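Local structure of auracyanin-A (Chloroflexus aurantiacus, 2AAN) at residues L30-A41 with H128-N139; Q56-K64 with S92-G103. The protein probably accepts electrons from the membrane-bound alternative complex III, carrying them on a single copper ion held in a cupredoxin fold. All coordinates share one frame; numbering follows the deposited sequence.

Interaction 1: residues L30-A41 with H128-N139. With CU (copper (II) ion), chain B; SO4 (sulfate ion), chain D.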
loop_
_atom_site.group_PDB
_atom_site.type_symbol
_atom_site.label_atom_id
_atom_site.label_comp_id
_atom_site.label_asym_id
_atom_site.label_seq_id
_atom_site.Cartn_x
_atom_site.Cartn_y
_atom_site.Cartn_z
ATOM N N LEU A 30 12.674 -4.132 -3.812
ATOM C CA LEU A 30 11.264 -4.349 -3.991
ATOM C C LEU A 30 10.698 -4.789 -2.623
ATOM O O LEU A 30 10.345 -5.936 -2.412
ATOM C CB LEU A 30 11.024 -5.393 -5.073
ATOM C CG LEU A 30 11.020 -4.881 -6.519
ATOM C CD1 LEU A 30 11.886 -3.683 -6.860
ATOM C CD2 LEU A 30 11.187 -5.938 -7.487
ATOM N N ALA A 31 10.616 -3.827 -1.713
ATOM C CA ALA A 31 10.288 -4.078 -0.312
ATOM C C ALA A 31 9.924 -2.758 0.282
ATOM O O ALA A 31 10.516 -1.723 -0.081
ATOM C CB ALA A 31 11.493 -4.638 0.445
ATOM N N PHE A 32 8.978 -2.802 1.206
ATOM C CA PHE A 32 8.750 -1.704 2.130
ATOM C C PHE A 32 9.798 -1.796 3.218
ATOM O O PHE A 32 10.233 -2.892 3.603
ATOM C CB PHE A 32 7.350 -1.763 2.732
ATOM C CG PHE A 32 6.235 -1.579 1.732
ATOM C CD1 PHE A 32 5.482 -2.653 1.312
ATOM C CD2 PHE A 32 5.906 -0.314 1.285
ATOM C CE1 PHE A 32 4.422 -2.471 0.413
ATOM C CE2 PHE A 32 4.891 -0.118 0.377
ATOM C CZ PHE A 32 4.155 -1.208 -0.079
ATOM N N ASP A 33 10.170 -0.654 3.754
ATOM C CA ASP A 33 11.112 -0.612 4.885
ATOM C C ASP A 33 10.531 -0.949 6.243
ATOM O O ASP A 33 11.246 -0.963 7.204
ATOM C CB ASP A 33 11.887 0.703 4.951
ATOM C CG ASP A 33 11.058 1.940 5.292
ATOM O OD1 ASP A 33 9.867 1.906 5.633
ATOM O OD2 ASP A 33 11.691 3.015 5.244
ATOM N N LYS A 34 9.224 -1.167 6.296
ATOM C CA LYS A 34 8.535 -1.692 7.443
ATOM C C LYS A 34 7.591 -2.779 6.903
ATOM O O LYS A 34 6.809 -2.555 5.942
ATOM C CB LYS A 34 7.714 -0.599 8.158
ATOM C CG LYS A 34 8.498 0.643 8.588
ATOM C CD LYS A 34 7.653 1.557 9.446
ATOM C CE LYS A 34 8.412 2.758 9.976
ATOM N NZ LYS A 34 7.421 3.652 10.707
ATOM N N THR A 35 7.649 -3.943 7.531
ATOM C CA THR A 35 6.821 -5.072 7.117
ATOM C C THR A 35 5.683 -5.286 8.080
ATOM O O THR A 35 4.824 -6.138 7.844
ATOM C CB THR A 35 7.582 -6.414 6.986
ATOM O OG1 THR A 35 8.261 -6.734 8.208
ATOM C CG2 THR A 35 8.516 -6.373 5.818
ATOM N N GLU A 36 5.644 -4.476 9.117
ATOM C CA GLU A 36 4.439 -4.403 9.857
ATOM C C GLU A 36 4.145 -3.125 10.609
ATOM O O GLU A 36 5.033 -2.468 11.124
ATOM C CB GLU A 36 4.283 -5.626 10.712
ATOM C CG GLU A 36 4.895 -5.469 12.042
ATOM C CD GLU A 36 3.959 -5.888 13.135
ATOM O OE1 GLU A 36 3.262 -6.895 12.951
ATOM O OE2 GLU A 36 3.959 -5.218 14.183
ATOM N N LEU A 37 2.866 -2.800 10.609
ATOM C CA LEU A 37 2.315 -1.588 11.222
ATOM C C LEU A 37 1.182 -1.983 12.130
ATOM O O LEU A 37 0.470 -2.923 11.830
ATOM C CB LEU A 37 1.786 -0.656 10.140
ATOM C CG LEU A 37 2.750 -0.293 9.016
ATOM C CD1 LEU A 37 2.046 0.551 7.948
ATOM C CD2 LEU A 37 4.004 0.422 9.545
ATOM N N THR A 38 1.059 -1.307 13.270
ATOM C CA THR A 38 -0.002 -1.578 14.210
ATOM C C THR A 38 -0.721 -0.284 14.490
ATOM O O THR A 38 -0.088 0.730 14.757
ATOM C CB THR A 38 0.523 -2.131 15.531
ATOM O OG1 THR A 38 1.259 -3.322 15.280
ATOM C CG2 THR A 38 -0.640 -2.477 16.452
ATOM N N VAL A 39 -2.045 -0.329 14.372
ATOM C CA VAL A 39 -2.895 0.811 14.665
ATOM C C VAL A 39 -4.084 0.280 15.458
ATOM O O VAL A 39 -4.214 -0.940 15.633
ATOM C CB VAL A 39 -3.359 1.547 13.381
ATOM C CG1 VAL A 39 -2.141 2.150 12.646
ATOM C CG2 VAL A 39 -4.148 0.630 12.444
ATOM N N SER A 40 -4.946 1.190 15.909
ATOM C CA SER A 40 -6.208 0.834 16.596
ATOM C C SER A 40 -7.362 0.950 15.629
ATOM O O SER A 40 -7.350 1.810 14.765
ATOM C CB SER A 40 -6.472 1.776 17.777
ATOM O OG SER A 40 -5.284 1.991 18.516
ATOM N N ALA A 41 -8.378 0.112 15.790
ATOM C CA ALA A 41 -9.548 0.180 14.937
ATOM C C ALA A 41 -10.210 1.583 15.021
ATOM O O ALA A 41 -10.314 2.160 16.089
ATOM C CB ALA A 41 -10.544 -0.907 15.326
ATOM N N HIS A 128 6.224 -5.856 -8.658
ATOM C CA HIS A 128 6.727 -5.637 -7.263
ATOM C C HIS A 128 6.120 -6.581 -6.246
ATOM O O HIS A 128 6.815 -7.048 -5.346
ATOM C CB HIS A 128 6.528 -4.198 -6.840
ATOM C CG HIS A 128 7.370 -3.258 -7.617
ATOM N ND1 HIS A 128 7.576 -1.953 -7.233
ATOM C CD2 HIS A 128 8.077 -3.438 -8.761
ATOM C CE1 HIS A 128 8.371 -1.366 -8.116
ATOM N NE2 HIS A 128 8.708 -2.256 -9.038
ATOM N N TYR A 129 4.823 -6.845 -6.387
ATOM C CA TYR A 129 4.153 -7.915 -5.646
ATOM C C TYR A 129 4.478 -9.180 -6.408
ATOM O O TYR A 129 4.471 -9.155 -7.651
ATOM C CB TYR A 129 2.620 -7.660 -5.567
ATOM C CG TYR A 129 1.883 -8.773 -4.847
ATOM C CD1 TYR A 129 1.806 -8.784 -3.459
ATOM C CD2 TYR A 129 1.415 -9.879 -5.535
ATOM C CE1 TYR A 129 1.220 -9.807 -2.773
ATOM C CE2 TYR A 129 0.811 -10.953 -4.844
ATOM C CZ TYR A 129 0.701 -10.901 -3.465
ATOM O OH TYR A 129 0.101 -11.913 -2.730
ATOM N N PRO A 130 4.697 -10.308 -5.713
ATOM C CA PRO A 130 4.501 -10.634 -4.290
ATOM C C PRO A 130 5.621 -10.290 -3.338
ATOM O O PRO A 130 5.430 -10.401 -2.145
ATOM C CB PRO A 130 4.329 -12.162 -4.333
ATOM C CG PRO A 130 5.283 -12.561 -5.408
ATOM C CD PRO A 130 5.127 -11.502 -6.459
ATOM N N LEU A 131 6.765 -9.804 -3.804
ATOM C CA LEU A 131 7.791 -9.469 -2.832
ATOM C C LEU A 131 7.403 -8.281 -1.967
ATOM O O LEU A 131 7.676 -8.245 -0.775
ATOM C CB LEU A 131 9.124 -9.163 -3.517
ATOM C CG LEU A 131 9.939 -10.376 -3.959
ATOM C CD1 LEU A 131 11.053 -9.865 -4.852
ATOM C CD2 LEU A 131 10.492 -11.107 -2.767
ATOM N N MET A 132 6.813 -7.273 -2.583
ATOM C CA MET A 132 6.624 -6.021 -1.894
ATOM C C MET A 132 5.277 -6.065 -1.182
ATOM O O MET A 132 4.209 -5.717 -1.724
ATOM C CB MET A 132 6.784 -4.882 -2.892
ATOM C CG MET A 132 6.969 -3.538 -2.217
ATOM S SD MET A 132 7.587 -2.288 -3.310
ATOM C CE MET A 132 7.359 -0.857 -2.232
ATOM N N GLN A 133 5.333 -6.510 0.058
ATOM C CA GLN A 133 4.144 -6.624 0.877
ATOM C C GLN A 133 4.472 -6.517 2.357
ATOM O O GLN A 133 5.611 -6.731 2.791
ATOM C CB GLN A 133 3.414 -7.951 0.606
ATOM C CG GLN A 133 4.249 -9.200 0.831
ATOM C CD GLN A 133 3.426 -10.457 0.846
ATOM O OE1 GLN A 133 2.612 -10.678 1.765
ATOM N NE2 GLN A 133 3.639 -11.320 -0.168
ATOM N N GLY A 134 3.448 -6.184 3.119
ATOM C CA GLY A 134 3.537 -6.168 4.549
ATOM C C GLY A 134 2.173 -6.382 5.174
ATOM O O GLY A 134 1.204 -6.733 4.485
ATOM N N LYS A 135 2.121 -6.160 6.481
ATOM C CA LYS A 135 0.953 -6.468 7.290
ATOM C C LYS A 135 0.557 -5.278 8.182
ATOM O O LYS A 135 1.401 -4.730 8.858
ATOM C CB LYS A 135 1.334 -7.653 8.177
ATOM C CG LYS A 135 0.270 -8.265 9.018
ATOM C CD LYS A 135 0.812 -9.536 9.681
ATOM C CE LYS A 135 1.663 -9.215 10.924
ATOM N NZ LYS A 135 2.239 -10.469 11.559
ATOM N N LEU A 136 -0.720 -4.904 8.156
ATOM C CA LEU A 136 -1.275 -3.900 9.062
ATOM C C LEU A 136 -2.045 -4.656 10.166
ATOM O O LEU A 136 -2.972 -5.391 9.872
ATOM C CB LEU A 136 -2.221 -2.958 8.322
ATOM C CG LEU A 136 -2.914 -1.968 9.258
ATOM C CD1 LEU A 136 -1.927 -0.894 9.702
ATOM C CD2 LEU A 136 -4.128 -1.334 8.599
ATOM N N VAL A 137 -1.639 -4.458 11.415
ATOM C CA VAL A 137 -2.330 -5.031 12.573
ATOM C C VAL A 137 -3.220 -3.966 13.182
ATOM O O VAL A 137 -2.736 -2.906 13.597
ATOM C CB VAL A 137 -1.343 -5.540 13.627
ATOM C CG1 VAL A 137 -2.095 -6.226 14.786
ATOM C CG2 VAL A 137 -0.370 -6.542 13.008
ATOM N N VAL A 138 -4.512 -4.245 13.231
ATOM C CA VAL A 138 -5.473 -3.317 13.817
ATOM C C VAL A 138 -6.019 -3.977 15.075
ATOM O O VAL A 138 -6.562 -5.095 15.000
ATOM C CB VAL A 138 -6.611 -3.003 12.846
ATOM C CG1 VAL A 138 -7.507 -1.900 13.432
ATOM C CG2 VAL A 138 -6.063 -2.566 11.516
ATOM N N ASN A 139 -5.837 -3.314 16.215
ATOM C CA ASN A 139 -6.268 -3.838 17.520
ATOM C C ASN A 139 -7.633 -3.309 17.937
ATOM O O ASN A 139 -7.955 -2.140 17.694
ATOM C CB ASN A 139 -5.216 -3.514 18.581
ATOM C CG ASN A 139 -3.933 -4.299 18.378
ATOM O OD1 ASN A 139 -2.830 -3.742 18.399
ATOM N ND2 ASN A 139 -4.072 -5.612 18.165
HETATM CU CU CU B . 6.588 -0.955 -5.688
HETATM S S SO4 D . -0.418 -12.120 12.900
HETATM O O1 SO4 D . -0.050 -12.052 11.505
HETATM O O2 SO4 D . -1.543 -13.041 13.049
HETATM O O3 SO4 D . -0.783 -10.812 13.442
HETATM O O4 SO4 D . 0.731 -12.624 13.651
HETATM O O HOH W 1 10.326 -7.884 -0.303
HETATM O O HOH W 2 7.971 -5.383 1.930
#
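Met132 serves two partners with the end of one side chain: its CE methyl lies over a face of the Phe32 ring, 3.8 Å from the ring centroid, while its sulfur belongs to the copper site, SD standing 2.9 Å from the copper ion. The thioether chain is extended, with CG anti to the backbone N (chi1 -165°), and this carries the sulfur past Ala31 to the metal and lets the methyl lie over the aromatic face as a CH-pi contact, with SD farther above the same ring, 4.9 Å from its centroid, in a Met-aromatic arrangement. Trp60 and Tyr121 meet Phe32 edge-to-face, and an alanine in place of Phe32 would probably leave the Met132 methyl without its aromatic support and free the thioether to shift beside the metal. The second ligand here, His128, binds copper through ND1 at 2.1 Å, and Leu30 CG sits over a face of its imidazole in a CH-pi contact. Between these side chains the backbones do not pair directly; one water joins Leu30 O to Leu131 O and another joins Phe32 N to Gln133 O. From Thr35 onward the backbones bond directly as a regular parallel pair, in which Val137 N donates an almost straight bond to Leu37 O (2.6 Å). Leu37, Val39, Leu136 and Val138 point to the buried face, where Val39 CG2 touches both Leu136 CD1 and Val138 CG2. On the other, solvent-facing side Glu36 and Lys135 lie alongside each other in a long salt bridge, OE1 to NZ 4.0 Å, and Lys135 NZ also donates to a sulfate ion, probably from the crystallisation liquor. Parallel pairing of an early strand with the last one, which begins just after the methionine ligand, is characteristic of the plastocyanin/azurin type of cupredoxin.

Interaction 2: residues Q56-K64 with S92-G103. With CU (copper (II) ion), chain B.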
loop_
_atom_site.group_PDB
_atom_site.type_symbol
_atom_site.label_atom_id
_atom_site.label_comp_id
_atom_site.label_asym_id
_atom_site.label_seq_id
_atom_site.Cartn_x
_atom_site.Cartn_y
_atom_site.Cartn_z
ATOM N N GLN A 56 12.236 3.805 -9.370
ATOM C CA GLN A 56 11.115 2.922 -9.266
ATOM C C GLN A 56 9.960 3.843 -9.016
ATOM O O GLN A 56 10.161 4.951 -8.481
ATOM C CB GLN A 56 11.317 1.997 -8.102
ATOM C CG GLN A 56 12.449 1.049 -8.281
ATOM C CD GLN A 56 12.101 -0.105 -9.191
ATOM O OE1 GLN A 56 10.946 -0.269 -9.618
ATOM N NE2 GLN A 56 13.078 -0.954 -9.434
ATOM N N GLN A 57 8.787 3.404 -9.463
ATOM C CA GLN A 57 7.526 3.898 -8.931
ATOM C C GLN A 57 7.057 2.879 -7.921
ATOM O O GLN A 57 7.349 1.718 -8.061
ATOM C CB GLN A 57 6.455 4.146 -10.028
ATOM C CG GLN A 57 6.454 3.147 -11.130
ATOM C CD GLN A 57 5.412 3.380 -12.166
ATOM O OE1 GLN A 57 4.566 4.263 -12.045
ATOM N NE2 GLN A 57 5.455 2.560 -13.206
ATOM N N HIS A 58 6.330 3.333 -6.913
ATOM C CA HIS A 58 5.716 2.458 -5.927
ATOM C C HIS A 58 4.382 3.050 -5.485
ATOM O O HIS A 58 4.193 4.269 -5.479
ATOM C CB HIS A 58 6.559 2.380 -4.662
ATOM C CG HIS A 58 7.899 1.722 -4.828
ATOM N ND1 HIS A 58 8.047 0.382 -5.112
ATOM C CD2 HIS A 58 9.156 2.230 -4.740
ATOM C CE1 HIS A 58 9.336 0.090 -5.191
ATOM N NE2 HIS A 58 10.033 1.191 -4.939
ATOM N N ASN A 59 3.548 2.181 -4.943
ATOM C CA ASN A 59 2.409 2.637 -4.159
ATOM C C ASN A 59 2.250 1.800 -2.898
ATOM O O ASN A 59 3.032 0.876 -2.647
ATOM C CB ASN A 59 1.124 2.721 -5.012
ATOM C CG ASN A 59 0.737 1.413 -5.663
ATOM O OD1 ASN A 59 1.109 0.369 -5.192
ATOM N ND2 ASN A 59 -0.030 1.472 -6.769
ATOM N N TRP A 60 1.282 2.189 -2.084
ATOM C CA TRP A 60 0.945 1.496 -0.815
ATOM C C TRP A 60 -0.544 1.352 -0.834
ATOM O O TRP A 60 -1.239 2.353 -0.760
ATOM C CB TRP A 60 1.371 2.319 0.394
ATOM C CG TRP A 60 1.129 1.666 1.724
ATOM C CD1 TRP A 60 2.026 0.965 2.444
ATOM C CD2 TRP A 60 -0.059 1.746 2.522
ATOM N NE1 TRP A 60 1.450 0.505 3.618
ATOM C CE2 TRP A 60 0.178 0.999 3.703
ATOM C CE3 TRP A 60 -1.306 2.328 2.342
ATOM C CZ2 TRP A 60 -0.790 0.820 4.687
ATOM C CZ3 TRP A 60 -2.269 2.151 3.325
ATOM C CH2 TRP A 60 -1.998 1.429 4.493
ATOM N N ILE A 61 -0.999 0.114 -0.995
ATOM C CA ILE A 61 -2.407 -0.198 -1.117
ATOM C C ILE A 61 -2.804 -1.179 -0.011
ATOM O O ILE A 61 -2.241 -2.272 0.102
ATOM C CB ILE A 61 -2.719 -0.833 -2.492
ATOM C CG1 ILE A 61 -2.126 -0.010 -3.655
ATOM C CG2 ILE A 61 -4.209 -1.089 -2.682
ATOM C CD1 ILE A 61 -2.559 1.439 -3.818
ATOM N N LEU A 62 -3.799 -0.792 0.770
ATOM C CA LEU A 62 -4.324 -1.622 1.837
ATOM C C LEU A 62 -5.507 -2.393 1.360
ATOM O O LEU A 62 -6.502 -1.807 0.936
ATOM C CB LEU A 62 -4.762 -0.755 3.003
ATOM C CG LEU A 62 -5.272 -1.433 4.261
ATOM C CD1 LEU A 62 -4.217 -2.341 4.870
ATOM C CD2 LEU A 62 -5.636 -0.384 5.252
ATOM N N VAL A 63 -5.420 -3.704 1.426
ATOM C CA VAL A 63 -6.459 -4.498 0.816
ATOM C C VAL A 63 -7.170 -5.347 1.826
ATOM O O VAL A 63 -6.679 -5.569 2.940
ATOM C CB VAL A 63 -5.938 -5.361 -0.312
ATOM C CG1 VAL A 63 -5.253 -4.494 -1.371
ATOM C CG2 VAL A 63 -5.033 -6.372 0.226
ATOM N N LYS A 64 -8.326 -5.840 1.382
ATOM C CA LYS A 64 -9.189 -6.728 2.114
ATOM C C LYS A 64 -8.992 -8.106 1.482
ATOM O O LYS A 64 -9.002 -8.239 0.262
ATOM C CB LYS A 64 -10.631 -6.220 1.927
ATOM C CG LYS A 64 -11.679 -6.724 2.874
ATOM C CD LYS A 64 -13.058 -6.046 2.611
ATOM C CE LYS A 64 -14.155 -6.590 3.563
ATOM N NZ LYS A 64 -14.759 -7.878 3.098
ATOM N N SER A 92 -14.027 -2.801 -4.169
ATOM C CA SER A 92 -14.678 -3.635 -3.159
ATOM C C SER A 92 -13.682 -4.180 -2.117
ATOM O O SER A 92 -13.987 -4.257 -0.949
ATOM C CB SER A 92 -15.479 -4.772 -3.828
ATOM O OG SER A 92 -16.445 -4.264 -4.758
ATOM N N ASN A 93 -12.480 -4.513 -2.539
ATOM C CA ASN A 93 -11.488 -5.085 -1.636
ATOM C C ASN A 93 -10.263 -4.185 -1.420
ATOM O O ASN A 93 -9.197 -4.659 -1.056
ATOM C CB ASN A 93 -11.055 -6.451 -2.186
ATOM C CG ASN A 93 -12.146 -7.484 -2.077
ATOM O OD1 ASN A 93 -12.630 -7.747 -0.998
ATOM N ND2 ASN A 93 -12.528 -8.070 -3.189
ATOM N N ILE A 94 -10.425 -2.899 -1.668
ATOM C CA ILE A 94 -9.405 -1.914 -1.440
ATOM C C ILE A 94 -9.940 -0.998 -0.354
ATOM O O ILE A 94 -11.012 -0.363 -0.503
ATOM C CB ILE A 94 -9.029 -1.182 -2.751
ATOM C CG1 ILE A 94 -8.365 -2.185 -3.712
ATOM C CG2 ILE A 94 -8.124 -0.007 -2.520
ATOM C CD1 ILE A 94 -8.305 -1.711 -5.162
ATOM N N ILE A 95 -9.185 -0.911 0.737
ATOM C CA ILE A 95 -9.551 -0.076 1.872
ATOM C C ILE A 95 -9.006 1.329 1.721
ATOM O O ILE A 95 -9.689 2.326 2.047
ATOM C CB ILE A 95 -9.065 -0.696 3.190
ATOM C CG1 ILE A 95 -9.769 -2.048 3.408
ATOM C CG2 ILE A 95 -9.375 0.232 4.336
ATOM C CD1 ILE A 95 -9.190 -2.884 4.501
ATOM N N ALA A 96 -7.759 1.418 1.277
ATOM C CA ALA A 96 -7.125 2.716 1.082
ATOM C C ALA A 96 -6.034 2.593 0.028
ATOM O O ALA A 96 -5.460 1.501 -0.133
ATOM C CB ALA A 96 -6.561 3.213 2.410
ATOM N N GLU A 97 -5.807 3.691 -0.713
ATOM C CA GLU A 97 -4.790 3.745 -1.752
ATOM C C GLU A 97 -3.936 4.982 -1.630
ATOM O O GLU A 97 -4.450 6.104 -1.701
ATOM C CB GLU A 97 -5.387 3.824 -3.168
ATOM C CG GLU A 97 -6.406 2.856 -3.574
ATOM C CD GLU A 97 -7.109 3.292 -4.881
ATOM O OE1 GLU A 97 -6.678 4.270 -5.533
ATOM O OE2 GLU A 97 -8.088 2.646 -5.263
ATOM N N SER A 98 -2.627 4.787 -1.524
ATOM C CA SER A 98 -1.716 5.905 -1.701
ATOM C C SER A 98 -1.770 6.354 -3.172
ATOM O O SER A 98 -2.014 5.561 -4.077
ATOM C CB SER A 98 -0.284 5.567 -1.302
ATOM O OG SER A 98 0.354 4.877 -2.341
ATOM N N PRO A 99 -1.541 7.643 -3.410
ATOM C CA PRO A 99 -1.225 8.041 -4.755
ATOM C C PRO A 99 0.013 7.262 -5.219
ATOM O O PRO A 99 0.756 6.727 -4.395
ATOM C CB PRO A 99 -0.889 9.527 -4.588
ATOM C CG PRO A 99 -1.593 9.935 -3.396
ATOM C CD PRO A 99 -1.512 8.775 -2.487
ATOM N N LEU A 100 0.240 7.232 -6.526
ATOM C CA LEU A 100 1.400 6.613 -7.096
ATOM C C LEU A 100 2.615 7.471 -6.865
ATOM O O LEU A 100 2.625 8.632 -7.215
ATOM C CB LEU A 100 1.190 6.436 -8.582
ATOM C CG LEU A 100 2.141 5.584 -9.408
ATOM C CD1 LEU A 100 2.295 4.184 -8.886
ATOM C CD2 LEU A 100 1.593 5.505 -10.806
ATOM N N ALA A 101 3.665 6.897 -6.301
ATOM C CA ALA A 101 4.834 7.700 -5.991
ATOM C C ALA A 101 5.923 7.456 -7.025
ATOM O O ALA A 101 6.383 6.345 -7.212
ATOM C CB ALA A 101 5.307 7.431 -4.622
ATOM N N ASN A 102 6.317 8.520 -7.716
ATOM C CA ASN A 102 7.443 8.478 -8.633
ATOM C C ASN A 102 8.746 8.549 -7.892
ATOM O O ASN A 102 8.767 8.660 -6.659
ATOM C CB ASN A 102 7.312 9.608 -9.657
ATOM C CG ASN A 102 6.143 9.376 -10.603
ATOM O OD1 ASN A 102 5.791 8.235 -10.903
ATOM N ND2 ASN A 102 5.546 10.440 -11.069
ATOM N N GLY A 103 9.847 8.472 -8.635
ATOM C CA GLY A 103 11.189 8.528 -8.042
ATOM C C GLY A 103 11.377 9.654 -7.026
ATOM O O GLY A 103 11.024 10.798 -7.295
HETATM CU CU CU B . 6.588 -0.955 -5.688
#
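With OG set between its backbone N and carbonyl carbon (chi1 81°), Ser98 turns its hydroxyl back to the facing chain, where OG accepts a hydrogen bond from Trp60 N at 2.9 Å and itself donates to Pro99 O. Ser98 N returns a bond to Trp60 O, and so this one serine grips both polar backbone atoms of the tryptophan. In Leu62, CG anti to the backbone N (chi1 -177°) sends CD2 obliquely across Ile95, 3.9 Å from its CG2. Here Ile95 and Ala96 both face Leu62, a classic beta bulge in the antiparallel pairing of 61-63 with the edge strand 94-97 of a cupredoxin sheet: Leu62 O receives Ile95 N at 2.8 Å and Ala96 N only weakly. On the opposite face of the sheet from Leu62, the Ile61 and Glu97 side chains lie side by side, with Ile61 CD1 against Glu97 CB, and Ile61 CG2 reaches Ile94 CG2; helix 67-80 packs on Ile94 and Val63. Nearer the metal, His58 and Ala101 exchange two backbone bonds, His58 N to Ala101 O at 3.0 Å and Ala101 N to His58 O at 2.8 Å. They fix the backbone of a copper ligand whose CB is directed away from 92-103 and whose ND1 binds the ion at 2.1 Å. Next to it, Leu100 packs its CD2 methyl against Gln57 OE1, while Gln57 NE2 is held by Tyr86.

Interactions 1 and 2 lie in the same sheet, with strand 117-122 between 133-138 and 61-63, and in sequence the second is nested inside the loop closed by the first. Their centres are 12 Å apart, but they converge on the copper: interaction 1 brings His128 and Met132, interaction 2 brings His58, and Cys123 completes the site. There His128 ND1 and His58 ND1 stand 3.2 Å apart, both turned to the ion, and Met132 CE comes equally close to His58 ND1. Gln56 OE1 lies 3.0 Å from His128 NE2, beyond the imidazole nitrogen that binds the metal, so the outer side of one contact's ligand is packed by the other contact.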